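Long-range contacts in sensor protein PfeS (Pseudomonas aeruginosa, PDB 3KYZ), which serves as the membrane-bound sensor histidine kinase of the PfeR/PfeS two-component system, here represented by its sensor domain, and may activate PfeR by phosphorylation: residues A[22-26]-A[49-53]; A[39-43]-A[67-71]; A[55-60]-A[113-119]. All blocks are in the same frame, centred on the assembly; numbering follows the deposited sequence.

Interaction 1: residues A[22-26]-A[49-53]; sequences YLADY and LSAKE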
ATOM      1  N   TYR A  22     -19.868   3.036 -10.598  1.00 14.33           N
ATOM      2  CA  TYR A  22     -19.409   2.203 -11.706  1.00 14.04           C
ATOM      3  C   TYR A  22     -18.199   1.354 -11.321  1.00 14.89           C
ATOM      4  O   TYR A  22     -18.163   0.141 -11.558  1.00 15.28           O
ATOM      5  CB  TYR A  22     -19.041   3.095 -12.881  1.00 16.33           C
ATOM      6  CG  TYR A  22     -18.776   2.387 -14.185  1.00 17.81           C
ATOM      7  CD1 TYR A  22     -19.809   1.762 -14.868  1.00 19.02           C
ATOM      8  CD2 TYR A  22     -17.511   2.390 -14.765  1.00 22.00           C
ATOM      9  CE1 TYR A  22     -19.600   1.142 -16.073  1.00 19.97           C
ATOM     10  CE2 TYR A  22     -17.289   1.758 -15.988  1.00 20.25           C
ATOM     11  CZ  TYR A  22     -18.349   1.138 -16.632  1.00 19.78           C
ATOM     12  OH  TYR A  22     -18.175   0.512 -17.850  1.00 22.27           O
ATOM     13  N   LEU A  23     -17.196   1.996 -10.733  1.00 14.70           N
ATOM     14  CA  LEU A  23     -15.991   1.277 -10.351  1.00 14.64           C
ATOM     15  C   LEU A  23     -16.281   0.322  -9.198  1.00 14.31           C
ATOM     16  O   LEU A  23     -15.748  -0.787  -9.155  1.00 15.26           O
ATOM     17  CB  LEU A  23     -14.858   2.248 -10.006  1.00 15.37           C
ATOM     18  CG  LEU A  23     -14.374   3.109 -11.181  1.00 14.91           C
ATOM     19  CD1 LEU A  23     -13.279   4.078 -10.743  1.00 17.53           C
ATOM     20  CD2 LEU A  23     -13.906   2.243 -12.356  1.00 16.83           C
ATOM     21  N   ALA A  24     -17.144   0.737  -8.276  1.00 14.03           N
ATOM     22  CA  ALA A  24     -17.533  -0.146  -7.184  1.00 15.13           C
ATOM     23  C   ALA A  24     -18.205  -1.405  -7.727  1.00 15.09           C
ATOM     24  O   ALA A  24     -18.033  -2.494  -7.183  1.00 14.85           O
ATOM     25  CB  ALA A  24     -18.442   0.567  -6.199  1.00 17.27           C
ATOM     26  N   ASP A  25     -18.967  -1.266  -8.804  1.00 13.96           N
ATOM     27  CA  ASP A  25     -19.617  -2.435  -9.382  1.00 15.22           C
ATOM     28  C   ASP A  25     -18.577  -3.432  -9.898  1.00 13.67           C
ATOM     29  O   ASP A  25     -18.777  -4.641  -9.810  1.00 14.07           O
ATOM     30  CB  ASP A  25     -20.596  -2.041 -10.493  1.00 15.85           C
ATOM     31  CG  ASP A  25     -21.205  -3.250 -11.164  1.00 20.85           C
ATOM     32  OD1 ASP A  25     -22.189  -3.794 -10.629  1.00 25.64           O
ATOM     33  OD2 ASP A  25     -20.678  -3.672 -12.211  1.00 24.05           O
ATOM     34  N   TYR A  26     -17.464  -2.930 -10.431  1.00 13.05           N
ATOM     35  CA  TYR A  26     -16.386  -3.818 -10.856  1.00 11.65           C
ATOM     36  C   TYR A  26     -15.838  -4.629  -9.680  1.00 12.46           C
ATOM     37  O   TYR A  26     -15.482  -5.801  -9.844  1.00 13.35           O
ATOM     38  CB  TYR A  26     -15.238  -3.047 -11.506  1.00 11.74           C
ATOM     39  CG  TYR A  26     -15.459  -2.619 -12.946  1.00 13.66           C
ATOM     40  CD1 TYR A  26     -16.100  -3.453 -13.867  1.00 15.64           C
ATOM     41  CD2 TYR A  26     -14.975  -1.397 -13.396  1.00 14.29           C
ATOM     42  CE1 TYR A  26     -16.264  -3.064 -15.188  1.00 15.87           C
ATOM     43  CE2 TYR A  26     -15.141  -0.995 -14.712  1.00 15.03           C
ATOM     44  CZ  TYR A  26     -15.783  -1.831 -15.605  1.00 17.53           C
ATOM     45  OH  TYR A  26     -15.929  -1.438 -16.914  1.00 18.67           O
ATOM     46  N   LEU A  49     -10.994  -7.227 -17.418  1.00 13.07           N
ATOM     47  CA  LEU A  49     -11.192  -5.843 -17.004  1.00 12.33           C
ATOM     48  C   LEU A  49     -10.050  -4.963 -17.497  1.00 12.51           C
ATOM     49  O   LEU A  49     -10.267  -3.835 -17.936  1.00 13.66           O
ATOM     50  CB  LEU A  49     -11.340  -5.730 -15.487  1.00 13.69           C
ATOM     51  CG  LEU A  49     -11.629  -4.319 -14.970  1.00 13.22           C
ATOM     52  CD1 LEU A  49     -12.884  -3.752 -15.636  1.00 14.68           C
ATOM     53  CD2 LEU A  49     -11.776  -4.317 -13.447  1.00 14.22           C
ATOM     54  N   SER A  50      -8.831  -5.484 -17.412  1.00 12.77           N
ATOM     55  CA  SER A  50      -7.671  -4.759 -17.898  1.00 13.96           C
ATOM     56  C   SER A  50      -7.814  -4.418 -19.381  1.00 14.42           C
ATOM     57  O   SER A  50      -7.504  -3.306 -19.810  1.00 15.77           O
ATOM     58  CB  SER A  50      -6.400  -5.572 -17.665  1.00 14.81           C
ATOM     59  OG  SER A  50      -5.282  -4.837 -18.101  1.00 18.61           O
ATOM     60  N   ALA A  51      -8.278  -5.381 -20.165  1.00 14.62           N
ATOM     61  CA  ALA A  51      -8.452  -5.157 -21.597  1.00 15.57           C
ATOM     62  C   ALA A  51      -9.582  -4.169 -21.863  1.00 16.35           C
ATOM     63  O   ALA A  51      -9.467  -3.281 -22.709  1.00 18.18           O
ATOM     64  CB  ALA A  51      -8.719  -6.470 -22.312  1.00 17.01           C
ATOM     65  N   LYS A  52     -10.683  -4.332 -21.142  1.00 14.99           N
ATOM     66  CA  LYS A  52     -11.840  -3.471 -21.350  1.00 15.26           C
ATOM     67  C   LYS A  52     -11.515  -2.006 -21.069  1.00 16.35           C
ATOM     68  O   LYS A  52     -11.856  -1.128 -21.856  1.00 18.74           O
ATOM     69  CB  LYS A  52     -13.011  -3.905 -20.472  1.00 16.26           C
ATOM     70  CG  LYS A  52     -14.252  -3.058 -20.683  1.00 18.25           C
ATOM     71  CD  LYS A  52     -15.374  -3.424 -19.723  1.00 18.27           C
ATOM     72  CE  LYS A  52     -16.583  -2.535 -19.954  1.00 18.15           C
ATOM     73  NZ  LYS A  52     -17.610  -2.805 -18.935  1.00 19.33           N
ATOM     74  N   GLU A  53     -10.848  -1.756 -19.946  1.00 15.42           N
ATOM     75  CA  GLU A  53     -10.596  -0.392 -19.488  1.00 15.01           C
ATOM     76  C   GLU A  53      -9.213   0.110 -19.874  1.00 16.09           C
ATOM     77  O   GLU A  53      -8.836   1.230 -19.526  1.00 17.02           O
ATOM     78  CB  GLU A  53     -10.784  -0.298 -17.971  1.00 15.69           C
ATOM     79  CG  GLU A  53     -12.235  -0.433 -17.525  1.00 17.69           C
ATOM     80  CD  GLU A  53     -13.074   0.784 -17.850  1.00 19.87           C
ATOM     81  OE1 GLU A  53     -12.516   1.806 -18.317  1.00 22.16           O
ATOM     82  OE2 GLU A  53     -14.304   0.717 -17.629  1.00 23.23           O
TER
HETATM   83  O   HOH W   1     -16.104   1.466 -19.196  1.00 40.82           O
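Y22 reaches E53 across the gap between two antiparallel helical arms with the edge of its ring. CE2 lies 3.6 Å from E53 OE2, close to the ring plane, and the carboxylate is turned 80° against that plane. CG of Y22 is anti to the backbone N (chi1 -170°), which sends the phenol across the gap, so that its ring edge and OH reach the E53 carboxylate and a water. The OH is 2.6 Å from that water, which donates a hydrogen bond on to E53 OE2, so the two side chains are also joined through solvent.

One helical turn on from Y22 stands Y26, which carries most of the contact. L49 CD1 sits squarely over one face of the Y26 ring, 3.4 Å from the centroid and 10° off the normal, a clear CH-pi contact. At the hydroxyl edge of the ring, K52 NZ and E53 OE2 lie in the ring plane. Y26 OH donates to E53 OE2 at 2.8 Å, meeting the anti lone pair, the one facing away from OE1. The extended chain of K52 brings NZ to 3.0 Å from Y26 OH, to which it donates.

Such a long reach is needed because the axes of the two short helical segments, both part of the helical region 17-53 of this sensor domain, predicted to be periplasmic, come no closer than 13.5 Å. Side chains from both arms have to bridge that space.

The Y26 hydroxyl thus accepts from an ammonium and donates to a carboxylate. The nearby positive charge probably makes it a stronger donor. E53 OE2 takes both Y26 and the water, while OE1 forms a salt bridge with R121, so the buried carboxylate has partners on both oxygens.

Interaction 2: residues A[39-43]-A[67-71]; sequences AAGAE and LGSTP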
ATOM      1  N   ALA A  39      -8.910 -18.763  -7.888  1.00 11.68           N
ATOM      2  CA  ALA A  39      -7.781 -18.182  -8.611  1.00 12.06           C
ATOM      3  C   ALA A  39      -8.022 -18.065 -10.118  1.00 13.59           C
ATOM      4  O   ALA A  39      -7.708 -17.037 -10.726  1.00 13.97           O
ATOM      5  CB  ALA A  39      -6.510 -18.973  -8.342  1.00 13.73           C
ATOM      6  N   ALA A  40      -8.560 -19.119 -10.724  1.00 13.12           N
ATOM      7  CA  ALA A  40      -8.808 -19.102 -12.165  1.00 14.79           C
ATOM      8  C   ALA A  40      -9.802 -18.006 -12.545  1.00 14.06           C
ATOM      9  O   ALA A  40      -9.662 -17.362 -13.591  1.00 15.90           O
ATOM     10  CB  ALA A  40      -9.304 -20.463 -12.647  1.00 16.23           C
ATOM     11  N   GLY A  41     -10.815 -17.810 -11.706  1.00 13.68           N
ATOM     12  CA  GLY A  41     -11.802 -16.770 -11.938  1.00 14.91           C
ATOM     13  C   GLY A  41     -11.221 -15.381 -11.750  1.00 13.49           C
ATOM     14  O   GLY A  41     -11.496 -14.469 -12.526  1.00 14.19           O
ATOM     15  N   ALA A  42     -10.404 -15.214 -10.719  1.00 13.43           N
ATOM     16  CA  ALA A  42      -9.744 -13.936 -10.493  1.00 12.84           C
ATOM     17  C   ALA A  42      -8.813 -13.600 -11.659  1.00 12.77           C
ATOM     18  O   ALA A  42      -8.731 -12.449 -12.093  1.00 13.37           O
ATOM     19  CB  ALA A  42      -8.978 -13.962  -9.181  1.00 13.84           C
ATOM     20  N   GLU A  43      -8.122 -14.610 -12.173  1.00 12.51           N
ATOM     21  CA  GLU A  43      -7.177 -14.406 -13.264  1.00 13.51           C
ATOM     22  C   GLU A  43      -7.910 -13.945 -14.524  1.00 13.54           C
ATOM     23  O   GLU A  43      -7.521 -12.968 -15.163  1.00 14.16           O
ATOM     24  CB  GLU A  43      -6.403 -15.696 -13.543  1.00 14.09           C
ATOM     25  CG  GLU A  43      -5.293 -15.541 -14.565  1.00 17.16           C
ATOM     26  CD  GLU A  43      -4.074 -14.846 -13.997  1.00 18.68           C
ATOM     27  OE1 GLU A  43      -4.025 -14.639 -12.765  1.00 18.49           O
ATOM     28  OE2 GLU A  43      -3.159 -14.516 -14.783  1.00 22.46           O
ATOM     29  N   LEU A  67      -4.717 -12.700  -5.942  1.00 10.13           N
ATOM     30  CA  LEU A  67      -5.705 -13.773  -5.821  1.00 11.23           C
ATOM     31  C   LEU A  67      -5.761 -14.638  -7.077  1.00 11.85           C
ATOM     32  O   LEU A  67      -6.337 -15.723  -7.061  1.00 13.63           O
ATOM     33  CB  LEU A  67      -7.101 -13.204  -5.541  1.00 11.17           C
ATOM     34  CG  LEU A  67      -7.314 -12.567  -4.160  1.00 11.60           C
ATOM     35  CD1 LEU A  67      -8.695 -11.920  -4.074  1.00 13.58           C
ATOM     36  CD2 LEU A  67      -7.109 -13.584  -3.047  1.00 13.80           C
ATOM     37  N   GLY A  68      -5.182 -14.149  -8.170  1.00 11.31           N
ATOM     38  CA  GLY A  68      -5.136 -14.914  -9.403  1.00 13.47           C
ATOM     39  C   GLY A  68      -4.021 -15.945  -9.423  1.00 14.55           C
ATOM     40  O   GLY A  68      -3.277 -16.103  -8.448  1.00 16.54           O
ATOM     41  N   SER A  69      -3.905 -16.658 -10.538  1.00 15.18           N
ATOM     42  CA  SER A  69      -2.884 -17.691 -10.669  1.00 18.47           C
ATOM     43  C   SER A  69      -1.505 -17.107 -10.969  1.00 17.37           C
ATOM     44  O   SER A  69      -0.489 -17.762 -10.746  1.00 21.79           O
ATOM     45  CB  SER A  69      -3.277 -18.718 -11.738  1.00 18.97           C
ATOM     46  OG  SER A  69      -3.587 -18.071 -12.958  1.00 22.08           O
ATOM     47  N   THR A  70      -1.466 -15.876 -11.474  1.00 15.66           N
ATOM     48  CA  THR A  70      -0.197 -15.228 -11.784  1.00 15.00           C
ATOM     49  C   THR A  70       0.184 -14.312 -10.627  1.00 14.24           C
ATOM     50  O   THR A  70      -0.576 -13.411 -10.289  1.00 15.78           O
ATOM     51  CB  THR A  70      -0.290 -14.387 -13.074  1.00 15.38           C
ATOM     52  OG1 THR A  70      -0.662 -15.225 -14.182  1.00 19.35           O
ATOM     53  CG2 THR A  70       1.051 -13.706 -13.378  1.00 16.30           C
ATOM     54  N   PRO A  71       1.355 -14.537 -10.015  1.00 15.49           N
ATOM     55  CA  PRO A  71       1.754 -13.682  -8.892  1.00 14.76           C
ATOM     56  C   PRO A  71       2.100 -12.274  -9.345  1.00 13.03           C
ATOM     57  O   PRO A  71       2.416 -12.036 -10.521  1.00 14.81           O
ATOM     58  CB  PRO A  71       3.015 -14.356  -8.335  1.00 16.85           C
ATOM     59  CG  PRO A  71       3.429 -15.373  -9.312  1.00 21.55           C
ATOM     60  CD  PRO A  71       2.383 -15.531 -10.377  1.00 18.21           C
TER
HETATM   61  O   HOH W   2      -2.982 -12.592 -11.271  1.00 23.22           O
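E43 and T70 hold the polar end of this contact. T70 donates twice to the one carboxylate: its backbone N to E43 OE1 at 3.1 Å, and its OG1 to E43 OE2 at 2.7 Å. Both donors come from above the carboxylate plane, 50° and 42° out of it. The hydroxyl can join in because OG1 is set beside its own backbone N (chi1 -59°), so that both donors of the residue face E43. S69 OG rests against the same group, 3.4 Å from E43 CD. On the side away from S69 OG, a water bridges E43 OE1 and T70 O, donating to each at 2.7 Å.

The tight part lies at G68 and L67. G68 lets the helix come very near, its CA being 4.3 Å from the CA of A39. A39 CA approaches L67 O at 3.2 Å in a CA-H...O contact, and A42 CB packs on L67 CB.

In the fold, this is where the long helical region 17-53, kinked at 39 and 40, meets the loop that leaves strand 57-60 on its way to helix 74-77. S66 OG is hydrogen-bonded to both G68 N and T70 O of that loop.

S69 and T70 are exposed, so the solvent side starts where the apolar packing stops.

Interaction 3: residues A[55-60]-A[113-119]; sequences TWVALV and RLVIQLP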
ATOM      1  N   THR A  55      -6.228  -0.551 -18.813  1.00 14.04           N
ATOM      2  CA  THR A  55      -5.545  -0.070 -17.627  1.00 14.86           C
ATOM      3  C   THR A  55      -5.100  -1.239 -16.761  1.00 14.00           C
ATOM      4  O   THR A  55      -5.616  -2.360 -16.896  1.00 14.36           O
ATOM      5  CB  THR A  55      -6.456   0.872 -16.810  1.00 14.01           C
ATOM      6  OG1 THR A  55      -5.664   1.601 -15.865  1.00 15.14           O
ATOM      7  CG2 THR A  55      -7.544   0.094 -16.076  1.00 14.29           C
ATOM      8  N   TRP A  56      -4.137  -0.987 -15.882  1.00 12.59           N
ATOM      9  CA  TRP A  56      -3.655  -2.032 -14.989  1.00 11.31           C
ATOM     10  C   TRP A  56      -4.714  -2.403 -13.946  1.00 12.43           C
ATOM     11  O   TRP A  56      -5.363  -1.534 -13.366  1.00 13.34           O
ATOM     12  CB  TRP A  56      -2.359  -1.608 -14.303  1.00 11.74           C
ATOM     13  CG  TRP A  56      -1.740  -2.714 -13.494  1.00 12.34           C
ATOM     14  CD1 TRP A  56      -0.976  -3.744 -13.964  1.00 15.15           C
ATOM     15  CD2 TRP A  56      -1.834  -2.899 -12.077  1.00 12.20           C
ATOM     16  NE1 TRP A  56      -0.582  -4.556 -12.925  1.00 14.42           N
ATOM     17  CE2 TRP A  56      -1.102  -4.062 -11.757  1.00 12.82           C
ATOM     18  CE3 TRP A  56      -2.468  -2.197 -11.048  1.00 15.14           C
ATOM     19  CZ2 TRP A  56      -0.979  -4.533 -10.452  1.00 15.06           C
ATOM     20  CZ3 TRP A  56      -2.344  -2.662  -9.758  1.00 16.88           C
ATOM     21  CH2 TRP A  56      -1.603  -3.820  -9.468  1.00 15.75           C
ATOM     22  N   VAL A  57      -4.861  -3.703 -13.705  1.00 11.66           N
ATOM     23  CA  VAL A  57      -5.830  -4.215 -12.749  1.00 12.05           C
ATOM     24  C   VAL A  57      -5.178  -5.327 -11.940  1.00 12.52           C
ATOM     25  O   VAL A  57      -4.359  -6.084 -12.475  1.00 14.90           O
ATOM     26  CB  VAL A  57      -7.070  -4.801 -13.480  1.00 12.03           C
ATOM     27  CG1 VAL A  57      -7.979  -5.535 -12.499  1.00 14.93           C
ATOM     28  CG2 VAL A  57      -7.815  -3.701 -14.214  1.00 12.63           C
ATOM     29  N   ALA A  58      -5.528  -5.427 -10.659  1.00 11.90           N
ATOM     30  CA  ALA A  58      -5.140  -6.588  -9.855  1.00 11.30           C
ATOM     31  C   ALA A  58      -6.252  -6.937  -8.873  1.00 10.65           C
ATOM     32  O   ALA A  58      -6.992  -6.055  -8.436  1.00 12.58           O
ATOM     33  CB  ALA A  58      -3.826  -6.332  -9.104  1.00 14.20           C
ATOM     34  N   LEU A  59      -6.389  -8.222  -8.561  1.00 11.53           N
ATOM     35  CA  LEU A  59      -7.222  -8.663  -7.452  1.00 10.02           C
ATOM     36  C   LEU A  59      -6.252  -9.162  -6.409  1.00 11.46           C
ATOM     37  O   LEU A  59      -5.452 -10.047  -6.691  1.00 11.52           O
ATOM     38  CB  LEU A  59      -8.156  -9.802  -7.877  1.00 13.22           C
ATOM     39  CG  LEU A  59      -9.441  -9.368  -8.591  1.00 12.99           C
ATOM     40  CD1 LEU A  59      -9.119  -8.640  -9.891  1.00 17.95           C
ATOM     41  CD2 LEU A  59     -10.335 -10.567  -8.847  1.00 15.69           C
ATOM     42  N   VAL A  60      -6.289  -8.579  -5.217  1.00 10.81           N
ATOM     43  CA  VAL A  60      -5.322  -8.979  -4.188  1.00 12.84           C
ATOM     44  C   VAL A  60      -6.001  -9.377  -2.894  1.00 11.16           C
ATOM     45  O   VAL A  60      -7.092  -8.889  -2.574  1.00 11.65           O
ATOM     46  CB  VAL A  60      -4.229  -7.913  -3.920  1.00 15.72           C
ATOM     47  CG1 VAL A  60      -3.469  -7.583  -5.202  1.00 14.96           C
ATOM     48  CG2 VAL A  60      -4.819  -6.666  -3.317  1.00 17.71           C
ATOM     49  N   ARG A 113      -9.547  -7.328  -2.395  1.00 11.18           N
ATOM     50  CA  ARG A 113      -9.946  -6.068  -2.989  1.00 10.65           C
ATOM     51  C   ARG A 113      -9.617  -6.061  -4.469  1.00 10.45           C
ATOM     52  O   ARG A 113      -8.769  -6.829  -4.942  1.00 11.81           O
ATOM     53  CB  ARG A 113      -9.218  -4.910  -2.306  1.00 11.28           C
ATOM     54  CG  ARG A 113      -7.726  -4.859  -2.614  1.00 11.70           C
ATOM     55  CD  ARG A 113      -7.033  -3.759  -1.815  1.00 11.89           C
ATOM     56  NE  ARG A 113      -6.829  -4.157  -0.422  1.00 12.86           N
ATOM     57  CZ  ARG A 113      -6.550  -3.318   0.576  1.00 12.76           C
ATOM     58  NH1 ARG A 113      -6.465  -2.010   0.355  1.00 14.06           N
ATOM     59  NH2 ARG A 113      -6.358  -3.791   1.802  1.00 14.96           N
ATOM     60  N   LEU A 114     -10.310  -5.194  -5.191  1.00 10.63           N
ATOM     61  CA  LEU A 114      -9.963  -4.861  -6.562  1.00 10.79           C
ATOM     62  C   LEU A 114      -9.062  -3.634  -6.533  1.00 10.77           C
ATOM     63  O   LEU A 114      -9.345  -2.661  -5.825  1.00 13.10           O
ATOM     64  CB  LEU A 114     -11.232  -4.550  -7.365  1.00 11.28           C
ATOM     65  CG  LEU A 114     -11.017  -3.987  -8.776  1.00 13.59           C
ATOM     66  CD1 LEU A 114     -10.328  -5.006  -9.658  1.00 14.82           C
ATOM     67  CD2 LEU A 114     -12.344  -3.565  -9.397  1.00 14.79           C
ATOM     68  N   VAL A 115      -7.958  -3.692  -7.274  1.00 10.26           N
ATOM     69  CA  VAL A 115      -7.131  -2.516  -7.504  1.00 10.27           C
ATOM     70  C   VAL A 115      -7.174  -2.204  -8.999  1.00 10.73           C
ATOM     71  O   VAL A 115      -6.964  -3.085  -9.839  1.00 12.17           O
ATOM     72  CB  VAL A 115      -5.675  -2.731  -7.047  1.00 10.77           C
ATOM     73  CG1 VAL A 115      -4.827  -1.490  -7.363  1.00 12.62           C
ATOM     74  CG2 VAL A 115      -5.635  -3.041  -5.558  1.00 11.60           C
ATOM     75  N   ILE A 116      -7.474  -0.956  -9.334  1.00 11.56           N
ATOM     76  CA  ILE A 116      -7.512  -0.543 -10.729  1.00 11.52           C
ATOM     77  C   ILE A 116      -6.803   0.793 -10.866  1.00 11.98           C
ATOM     78  O   ILE A 116      -7.084   1.721 -10.113  1.00 14.02           O
ATOM     79  CB  ILE A 116      -8.970  -0.487 -11.275  1.00 11.93           C
ATOM     80  CG1 ILE A 116      -8.995  -0.103 -12.757  1.00 13.79           C
ATOM     81  CG2 ILE A 116      -9.852   0.457 -10.451  1.00 14.81           C
ATOM     82  CD1 ILE A 116     -10.330  -0.436 -13.422  1.00 16.16           C
ATOM     83  N   GLN A 117      -5.860   0.890 -11.797  1.00 12.22           N
ATOM     84  CA  GLN A 117      -5.278   2.198 -12.071  1.00 12.67           C
ATOM     85  C   GLN A 117      -6.358   3.018 -12.771  1.00 12.58           C
ATOM     86  O   GLN A 117      -6.974   2.558 -13.730  1.00 13.47           O
ATOM     87  CB  GLN A 117      -4.021   2.119 -12.935  1.00 13.12           C
ATOM     88  CG  GLN A 117      -3.315   3.472 -13.023  1.00 15.54           C
ATOM     89  CD  GLN A 117      -1.900   3.391 -13.562  1.00 15.23           C
ATOM     90  OE1 GLN A 117      -1.560   2.480 -14.312  1.00 17.05           O
ATOM     91  NE2 GLN A 117      -1.062   4.354 -13.172  1.00 17.20           N
ATOM     92  N   LEU A 118      -6.613   4.218 -12.272  1.00 12.37           N
ATOM     93  CA  LEU A 118      -7.735   5.013 -12.768  1.00 14.10           C
ATOM     94  C   LEU A 118      -7.645   5.208 -14.277  1.00 14.77           C
ATOM     95  O   LEU A 118      -6.631   5.682 -14.770  1.00 15.10           O
ATOM     96  CB  LEU A 118      -7.759   6.383 -12.085  1.00 15.87           C
ATOM     97  CG  LEU A 118      -9.041   7.177 -12.326  1.00 16.72           C
ATOM     98  CD1 LEU A 118     -10.208   6.537 -11.582  1.00 15.78           C
ATOM     99  CD2 LEU A 118      -8.855   8.617 -11.895  1.00 20.57           C
ATOM    100  N   PRO A 119      -8.702   4.840 -15.019  1.00 16.26           N
ATOM    101  CA  PRO A 119      -8.700   5.154 -16.454  1.00 17.70           C
ATOM    102  C   PRO A 119      -8.586   6.659 -16.688  1.00 19.86           C
ATOM    103  O   PRO A 119      -9.215   7.444 -15.980  1.00 20.89           O
ATOM    104  CB  PRO A 119     -10.069   4.651 -16.924  1.00 19.33           C
ATOM    105  CG  PRO A 119     -10.398   3.547 -15.980  1.00 19.08           C
ATOM    106  CD  PRO A 119      -9.862   4.014 -14.636  1.00 17.69           C
TER
HETATM  107  O   HOH W   3      -4.854   4.167 -16.278  1.00 18.99           O
HETATM  108  O   HOH W   4      -2.410   1.304 -16.633  1.00 18.47           O
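L114 and V57 interlock on the face of the sheet turned to the helical region 17-53. L114 CD1 is the bump, and it rests in the dip formed by V57 CG1 and L59 CD1, 3.7 and 3.8 Å away. Beside them I116 lies alongside V57, pointing the same way, and its CG1 fills the notch by T55 CG2 at 3.6 Å. Y26 and A42 of the helices close in on L114 and L59 from beyond.

On the other face the indole of W56 leans forward along its own strand, with A58 N under the rim of one ring face. The far edge of the ring, at CZ3, then abuts V115 CG1 at 3.6 Å. Farther along, V60 CG2 nestles against the R113 chain, 3.5 Å from CG, and that chain bends on to S102 of strand 100-104, whose OG is hydrogen-bonded to NH1.

Beneath these side chains the two strands pair antiparallel. A58 with V115 and V60 with R113 are hydrogen-bonded pairs, while V57 with I116 and L59 with L114 are non-hydrogen-bonded. Strand 113-117 is the middle of three in the sheet of this Cache-clan sensor domain, with 100-104 on its other flank.

Ahead of strand 57-60 the pairing runs on: Q117 N donates to W56 O, and T55 OG1 donates to Q117 O at 2.7 Å from 44° above the carbonyl plane. Two waters fit in at this end of the pair, one giving to both T55 OG1 and L118 O, the other linking W56 N to Q117 OE1. W56 NE1 is hydrogen-bonded to E76 OE2, and Q117 NE2 to L98 O, and R113 also packs on T81 of the second subunit.

How the interactions relate
From the N terminus, the chain runs out along 22-26, passes 39-43 and comes back at 49-53, where interaction 1 closes the first loop by tying two antiparallel helical arms together. Interaction 2 starts within that loop and closes at 67-71, after it, so the two cross; their centres are 16 Å apart and they do not touch. Interaction 3 opens at 55-60, once interaction 1 has closed but before interaction 2 does, and closes at 113-119, near the chain's end; it therefore crosses interaction 2 and follows interaction 1 in series. It touches both neighbours: S50 OG meets T55 O, and L67 N meets L59 O. Together they join helices, sheet and the loop after strand 57-60.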